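Local coordinates for protein HI_1472 (Haemophilus influenzae, PDB 3PSH), which binds molybdate and tungstate in the periplasm as the solute-binding component of the MolBCA ABC transporter, which imports molybdate with low affinity, at residues 27-32 and 42-47; 31-36 and 58-63; 172-177 and 303-308. All coordinates share one frame; numbering follows the deposited sequence.

In the fold
From the N terminus, helix 26-34 comes first and serves two contacts. Contact 1 closes a short loop from this helix to strand 41-44, the next strand of the parallel sheet. Contact 2 starts from the same stretch of helix, sharing Ile31 and Ala32 with contact 1, and closes later, in the loop before helix 77-82. By their touching residues, 29 with 44 and 33 with 60, the two loops cross. They touch where Leu29 and Val44 meet Leu63. Contact 3 opens only after both have closed. Its segments lie 126 residues apart at their closest ends. It joins helix 168-175 to the loop leading into helix 307-319, about 33 Å from contact 1, centre to centre.

Contact 1: 27-32 and 42-47; sequences QTLNIA and VGVLSN. With MOO (molybdate ion), chain B.
Leu29 and Val44 mark the closest backbone approach, with 7.6 Å between Leu29 CA and Val44 CA. The first segment is helical throughout. The second runs along strand 41-44 and on into a turn. No hydrogen bond joins them; the touching atoms all belong to side chains. Leu29 reaches across from the helix, its CG anti to the backbone N (chi1 -177°). Both its methyls meet one branch of Val44 from the same side: CD2 lies 3.8 Å from Val44 CG1, and Leu29 CD1 is 3.9 Å from that same CG1. The two side chains cross at about a right angle. Leu45, the next residue, adds its CD2 at 4.0 Å from Leu29 CD2. All three residues are buried, and Leu29 also packs on Val23 and Ile41. At the start of the helix, Gln27 serves the ligand. Its NE2 donates a bent hydrogen bond of 2.8 Å to O3 of the molybdate (139° at the hydrogen). His26, Tyr196, Arg243, Gly279 and Tyr280 complete the grip on the anion. The packing joins helix and second strand of the beta-alpha-beta unit 21-24, 26-34, 41-44, and the helix brings Gln27 to the molybdate site.

Contact 2: 31-36 and 58-63; sequences IAVQLD and RLAPEL
Val33 meets Ala60 methyl to methyl, with Val33 CG2 4.0 Å from Ala60 CB. The pair packs the last turn of helix 26-34, part of a beta-alpha-beta unit of the periplasmic binding protein fold, against the loop between helices 48-52 and 77-82. The touching branch, CG2, is anti to the carbonyl carbon of Val33. The other branch, CG1, is anti to the backbone N (chi1 164°) and makes only a distant approach to the backbone of Leu59, whose O lies 4.5 Å from it. No hydrogen bond crosses the contact. In the next shell Val33 also touches Tyr56, Thr38 and Tyr319, and Leu59 packs on Tyr315, so that helix 307-319 borders both segments. Each backbone makes a turn here. Asp36 ends the helix in a Schellman motif with positive phi (57°), its N bonded to Val33 O at 3.0 Å. On the other side, Leu63 N bonds to Ala60 O at 2.9 Å in a 3-10 turn. Asp36 OD1 and Glu62 OE2, like charges, lie 6.3 Å apart without touching, and the latter oxygen is hydrogen-bonded to Thr38 OG1.

Contact 3: 172-177 and 303-308; sequences ADRLGD and QDVDLD
Arg174 and Asp304 form a two-pronged salt bridge. The arginine comes from one direction and the aspartate from the opposite one, and they meet end-on. Arg174 NH2 donates to Asp304 OD2 at 2.8 Å, nearly straight at 170° and in the guanidinium plane. Arg174 NH1 donates to Asp304 OD1 at 3.0 Å and is a little more bent. This second oxygen is tilted slightly out of the guanidinium plane. Both oxygens use their syn lone pairs, and the two flat groups are nearly coplanar, 21° apart. Two bonds to two different oxygens limit rotation of either group about the bridge. The chain of Arg174 bends at chi2 (-92°) and then runs extended through chi3 to the aspartate.

The bridge ties the last turn of helix 168-175 to the loop that leads into helix 307-319. It thus joins two helical parts far apart in the chain, away from the molybdate site. Asp306, just after the touching residues, is the N-cap of the later helix.

Beside the bridge there is one van der Waals contact, Val305 CG2 to Arg174 NH1 at 4.0 Å, oblique to the guanidinium. Val305 is buried and packs on Val291 of helix 283-297, while the arginine side chain also rests on Phe302.

A further charged link lies nearby, where Arg301 pairs with Asp177 and its NH1 bonds to Arg174 O.

Contact 1: 27-32 and 42-47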
# COMPACT_ATOMS: atom_id res chain seq x y z
N GLN A 27 5.27 -3.32 -1.64
CA GLN A 27 5.16 -1.93 -1.13
C GLN A 27 6.51 -1.25 -1.24
O GLN A 27 6.64 -0.11 -1.75
CB GLN A 27 4.68 -1.84 0.30
CG GLN A 27 3.21 -2.39 0.27
CD GLN A 27 3.10 -3.80 0.72
OE1 GLN A 27 4.02 -4.61 0.63
NE2 GLN A 27 1.87 -4.12 1.23
N THR A 28 7.53 -1.95 -0.75
CA THR A 28 8.87 -1.35 -0.88
C THR A 28 9.25 -1.22 -2.40
O THR A 28 9.86 -0.23 -2.78
CB THR A 28 9.90 -2.25 -0.24
OG1 THR A 28 9.77 -2.21 1.19
CG2 THR A 28 11.31 -1.84 -0.65
N LEU A 29 8.89 -2.20 -3.26
CA LEU A 29 9.19 -2.12 -4.68
C LEU A 29 8.60 -0.82 -5.25
O LEU A 29 9.28 -0.15 -5.98
CB LEU A 29 8.68 -3.41 -5.41
CG LEU A 29 9.01 -3.51 -6.91
CD1 LEU A 29 10.55 -3.15 -7.16
CD2 LEU A 29 8.70 -4.94 -7.30
N ASN A 30 7.33 -0.51 -4.94
CA ASN A 30 6.65 0.65 -5.54
C ASN A 30 7.39 1.91 -5.01
O ASN A 30 7.59 2.82 -5.76
CB ASN A 30 5.17 0.59 -5.09
CG ASN A 30 4.38 1.79 -5.58
OD1 ASN A 30 4.63 2.30 -6.71
ND2 ASN A 30 3.40 2.19 -4.78
N ILE A 31 7.74 1.92 -3.74
CA ILE A 31 8.58 3.06 -3.23
C ILE A 31 9.88 3.22 -4.02
O ILE A 31 10.23 4.34 -4.42
CB ILE A 31 8.73 3.01 -1.67
CG1 ILE A 31 7.36 3.20 -0.96
CG2 ILE A 31 9.92 4.02 -1.21
CD1 ILE A 31 7.35 2.78 0.46
N ALA A 32 10.59 2.10 -4.19
CA ALA A 32 11.89 2.16 -4.90
C ALA A 32 11.71 2.65 -6.31
O ALA A 32 12.60 3.41 -6.81
CB ALA A 32 12.59 0.78 -4.97
N VAL A 42 18.00 -6.30 -8.49
CA VAL A 42 18.25 -7.41 -9.40
C VAL A 42 17.29 -8.58 -9.16
O VAL A 42 17.34 -9.57 -9.92
CB VAL A 42 19.69 -7.92 -9.33
CG1 VAL A 42 20.64 -6.78 -9.82
CG2 VAL A 42 19.94 -8.47 -7.95
N GLY A 43 16.43 -8.50 -8.09
CA GLY A 43 15.31 -9.49 -8.02
C GLY A 43 14.15 -8.90 -7.24
O GLY A 43 14.32 -7.93 -6.53
N VAL A 44 13.00 -9.49 -7.47
CA VAL A 44 11.78 -8.94 -6.84
C VAL A 44 10.89 -10.14 -6.51
O VAL A 44 11.10 -11.23 -7.08
CB VAL A 44 11.03 -7.93 -7.87
CG1 VAL A 44 11.89 -6.71 -8.20
CG2 VAL A 44 10.57 -8.63 -9.12
N LEU A 45 9.92 -9.96 -5.59
CA LEU A 45 8.95 -10.99 -5.28
C LEU A 45 8.30 -11.61 -6.53
O LEU A 45 7.92 -10.94 -7.48
CB LEU A 45 7.84 -10.49 -4.30
CG LEU A 45 6.90 -9.37 -4.82
CD1 LEU A 45 5.70 -9.22 -3.83
CD2 LEU A 45 7.48 -8.06 -5.12
N SER A 46 8.17 -12.91 -6.50
CA SER A 46 7.66 -13.59 -7.70
C SER A 46 6.15 -13.29 -8.02
O SER A 46 5.75 -13.44 -9.19
CB SER A 46 7.91 -15.11 -7.56
OG SER A 46 7.15 -15.67 -6.47
N ASN A 47 5.38 -12.85 -6.99
CA ASN A 47 3.99 -12.39 -7.19
C ASN A 47 3.82 -10.89 -7.43
O ASN A 47 2.73 -10.34 -7.12
CB ASN A 47 3.13 -12.91 -6.02
CG ASN A 47 3.66 -12.58 -4.67
OD1 ASN A 47 4.87 -12.35 -4.47
ND2 ASN A 47 2.73 -12.57 -3.67
MO MOO B . -1.54 -4.82 1.00
O1 MOO B . -3.22 -4.63 0.96
O2 MOO B . -1.06 -5.99 2.17
O3 MOO B . -0.81 -3.34 1.43
O4 MOO B . -1.05 -5.11 -0.60

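Contact 2: 31-36 and 58-63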
# COMPACT_ATOMS: atom_id res chain seq x y z
N ILE A 31 7.74 1.92 -3.74
CA ILE A 31 8.58 3.06 -3.23
C ILE A 31 9.88 3.22 -4.02
O ILE A 31 10.23 4.34 -4.42
CB ILE A 31 8.73 3.01 -1.67
CG1 ILE A 31 7.36 3.20 -0.96
CG2 ILE A 31 9.92 4.02 -1.21
CD1 ILE A 31 7.35 2.78 0.46
N ALA A 32 10.59 2.10 -4.19
CA ALA A 32 11.89 2.16 -4.90
C ALA A 32 11.71 2.65 -6.31
O ALA A 32 12.60 3.41 -6.81
CB ALA A 32 12.59 0.78 -4.97
N VAL A 33 10.58 2.28 -6.95
CA VAL A 33 10.35 2.76 -8.29
C VAL A 33 10.22 4.29 -8.21
O VAL A 33 10.70 5.06 -9.08
CB VAL A 33 9.06 2.07 -8.91
CG1 VAL A 33 8.58 2.85 -10.17
CG2 VAL A 33 9.34 0.60 -9.19
N GLN A 34 9.54 4.75 -7.18
CA GLN A 34 9.29 6.21 -7.09
C GLN A 34 10.51 7.00 -6.61
O GLN A 34 10.51 8.23 -6.53
CB GLN A 34 8.06 6.56 -6.22
CG GLN A 34 6.78 5.94 -6.86
CD GLN A 34 5.57 6.20 -5.94
OE1 GLN A 34 5.19 7.38 -5.73
NE2 GLN A 34 5.02 5.12 -5.34
N LEU A 35 11.48 6.28 -6.06
CA LEU A 35 12.80 6.85 -5.72
C LEU A 35 13.76 6.75 -6.92
O LEU A 35 14.94 7.23 -6.80
CB LEU A 35 13.38 6.06 -4.53
CG LEU A 35 12.69 6.25 -3.21
CD1 LEU A 35 13.45 5.37 -2.22
CD2 LEU A 35 12.64 7.77 -2.71
N ASP A 36 13.29 6.23 -8.07
CA ASP A 36 14.11 6.05 -9.34
C ASP A 36 15.32 5.18 -8.94
O ASP A 36 16.45 5.47 -9.38
CB ASP A 36 14.71 7.37 -9.91
CG ASP A 36 15.00 7.31 -11.44
OD1 ASP A 36 14.69 6.29 -12.10
OD2 ASP A 36 15.60 8.31 -11.94
N ARG A 58 3.73 -1.13 -16.86
CA ARG A 58 3.81 0.05 -17.67
C ARG A 58 4.72 1.14 -17.08
O ARG A 58 5.35 1.96 -17.82
CB ARG A 58 2.44 0.66 -17.97
CG ARG A 58 2.55 1.83 -18.98
CD ARG A 58 1.19 2.47 -19.27
NE ARG A 58 0.82 3.28 -18.10
CZ ARG A 58 1.21 4.56 -17.98
NH1 ARG A 58 1.98 5.14 -18.90
NH2 ARG A 58 0.89 5.25 -16.93
N LEU A 59 4.73 1.26 -15.76
CA LEU A 59 5.42 2.32 -15.03
C LEU A 59 6.88 1.86 -14.78
O LEU A 59 7.79 2.68 -14.57
CB LEU A 59 4.76 2.51 -13.65
CG LEU A 59 3.22 2.89 -13.71
CD1 LEU A 59 2.55 2.77 -12.25
CD2 LEU A 59 2.91 4.22 -14.35
N ALA A 60 7.08 0.56 -14.75
CA ALA A 60 8.43 0.02 -14.52
C ALA A 60 8.71 -1.18 -15.46
O ALA A 60 8.65 -2.33 -14.97
CB ALA A 60 8.57 -0.31 -13.02
N PRO A 61 8.91 -0.89 -16.80
CA PRO A 61 9.02 -2.07 -17.72
C PRO A 61 10.18 -2.94 -17.38
O PRO A 61 10.23 -4.11 -17.76
CB PRO A 61 9.32 -1.43 -19.09
CG PRO A 61 9.13 -0.01 -18.98
CD PRO A 61 8.63 0.34 -17.58
N GLU A 62 11.17 -2.35 -16.71
CA GLU A 62 12.37 -3.13 -16.32
C GLU A 62 12.07 -4.30 -15.34
O GLU A 62 12.87 -5.25 -15.20
CB GLU A 62 13.52 -2.19 -15.83
CG GLU A 62 13.19 -1.43 -14.53
CD GLU A 62 12.29 -0.13 -14.67
OE1 GLU A 62 11.63 0.05 -15.73
OE2 GLU A 62 12.24 0.67 -13.70
N LEU A 63 10.84 -4.28 -14.77
CA LEU A 63 10.44 -5.36 -13.90
C LEU A 63 10.20 -6.70 -14.65
O LEU A 63 10.25 -7.75 -14.06
CB LEU A 63 9.23 -4.98 -13.01
CG LEU A 63 9.38 -3.77 -12.11
CD1 LEU A 63 8.07 -3.69 -11.24
CD2 LEU A 63 10.63 -3.94 -11.22

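Contact 3: 172-177 and 303-308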
# COMPACT_ATOMS: atom_id res chain seq x y z
N ALA A 172 -8.44 17.75 5.82
CA ALA A 172 -8.84 17.97 7.21
C ALA A 172 -9.77 19.21 7.30
O ALA A 172 -10.79 19.20 8.03
CB ALA A 172 -7.57 18.14 8.09
N ASP A 173 -9.43 20.20 6.51
CA ASP A 173 -10.14 21.53 6.53
C ASP A 173 -11.52 21.37 5.86
O ASP A 173 -12.53 21.81 6.42
CB ASP A 173 -9.32 22.57 5.75
CG ASP A 173 -8.13 23.12 6.57
OD1 ASP A 173 -8.05 22.88 7.79
OD2 ASP A 173 -7.32 23.80 5.96
N ARG A 174 -11.55 20.71 4.70
CA ARG A 174 -12.83 20.66 3.90
C ARG A 174 -13.81 19.68 4.44
O ARG A 174 -14.99 19.75 4.12
CB ARG A 174 -12.56 20.36 2.42
CG ARG A 174 -11.50 21.32 1.74
CD ARG A 174 -12.30 22.51 1.11
NE ARG A 174 -11.41 23.45 0.46
CZ ARG A 174 -11.25 23.60 -0.87
NH1 ARG A 174 -11.88 22.80 -1.74
NH2 ARG A 174 -10.43 24.50 -1.33
N LEU A 175 -13.37 18.72 5.30
CA LEU A 175 -14.25 17.65 5.73
C LEU A 175 -14.32 17.62 7.27
O LEU A 175 -14.97 16.77 7.83
CB LEU A 175 -13.81 16.22 5.24
CG LEU A 175 -13.73 16.17 3.70
CD1 LEU A 175 -13.20 14.75 3.20
CD2 LEU A 175 -15.10 16.46 3.15
N GLY A 176 -13.76 18.64 7.89
CA GLY A 176 -13.79 18.80 9.38
C GLY A 176 -15.12 18.86 10.10
O GLY A 176 -15.14 18.61 11.35
N ASP A 177 -16.19 19.21 9.36
CA ASP A 177 -17.60 19.19 9.89
C ASP A 177 -18.39 17.93 9.62
O ASP A 177 -19.59 17.84 9.97
CB ASP A 177 -18.39 20.35 9.29
CG ASP A 177 -18.55 20.19 7.78
OD1 ASP A 177 -17.55 19.93 7.09
OD2 ASP A 177 -19.66 20.35 7.31
N GLN A 303 -14.64 21.37 -6.09
CA GLN A 303 -14.64 21.72 -7.52
C GLN A 303 -13.48 22.48 -8.04
O GLN A 303 -13.13 22.35 -9.21
CB GLN A 303 -16.01 22.44 -7.81
CG GLN A 303 -17.27 21.54 -7.72
CD GLN A 303 -17.35 20.44 -8.74
OE1 GLN A 303 -16.78 20.53 -9.85
NE2 GLN A 303 -18.16 19.46 -8.46
N ASP A 304 -12.82 23.20 -7.12
CA ASP A 304 -11.60 23.92 -7.39
C ASP A 304 -10.38 23.03 -7.41
O ASP A 304 -9.29 23.53 -7.70
CB ASP A 304 -11.21 25.02 -6.34
CG ASP A 304 -11.19 24.49 -4.89
OD1 ASP A 304 -12.16 23.72 -4.59
OD2 ASP A 304 -10.36 24.90 -4.06
N VAL A 305 -10.52 21.79 -6.96
CA VAL A 305 -9.31 20.91 -6.83
C VAL A 305 -9.13 20.16 -8.13
O VAL A 305 -9.91 19.27 -8.46
CB VAL A 305 -9.49 19.93 -5.65
CG1 VAL A 305 -8.33 18.96 -5.59
CG2 VAL A 305 -9.54 20.78 -4.35
N ASP A 306 -8.09 20.54 -8.88
CA ASP A 306 -7.82 19.99 -10.22
C ASP A 306 -7.07 18.65 -10.02
O ASP A 306 -5.83 18.63 -9.93
CB ASP A 306 -6.98 20.93 -11.06
CG ASP A 306 -6.71 20.38 -12.47
OD1 ASP A 306 -6.98 19.16 -12.81
OD2 ASP A 306 -6.29 21.22 -13.31
N LEU A 307 -7.79 17.60 -9.72
CA LEU A 307 -7.07 16.31 -9.41
C LEU A 307 -6.27 15.79 -10.63
O LEU A 307 -5.21 15.16 -10.49
CB LEU A 307 -8.10 15.26 -8.93
CG LEU A 307 -7.46 13.90 -8.57
CD1 LEU A 307 -6.40 14.09 -7.53
CD2 LEU A 307 -8.42 12.96 -8.03
N ASP A 308 -6.77 16.01 -11.84
CA ASP A 308 -6.05 15.51 -13.04
C ASP A 308 -4.64 16.06 -13.04
O ASP A 308 -3.65 15.35 -13.41
CB ASP A 308 -6.77 15.95 -14.34
CG ASP A 308 -8.02 15.17 -14.59
OD1 ASP A 308 -8.20 14.07 -14.01
OD2 ASP A 308 -8.89 15.70 -15.32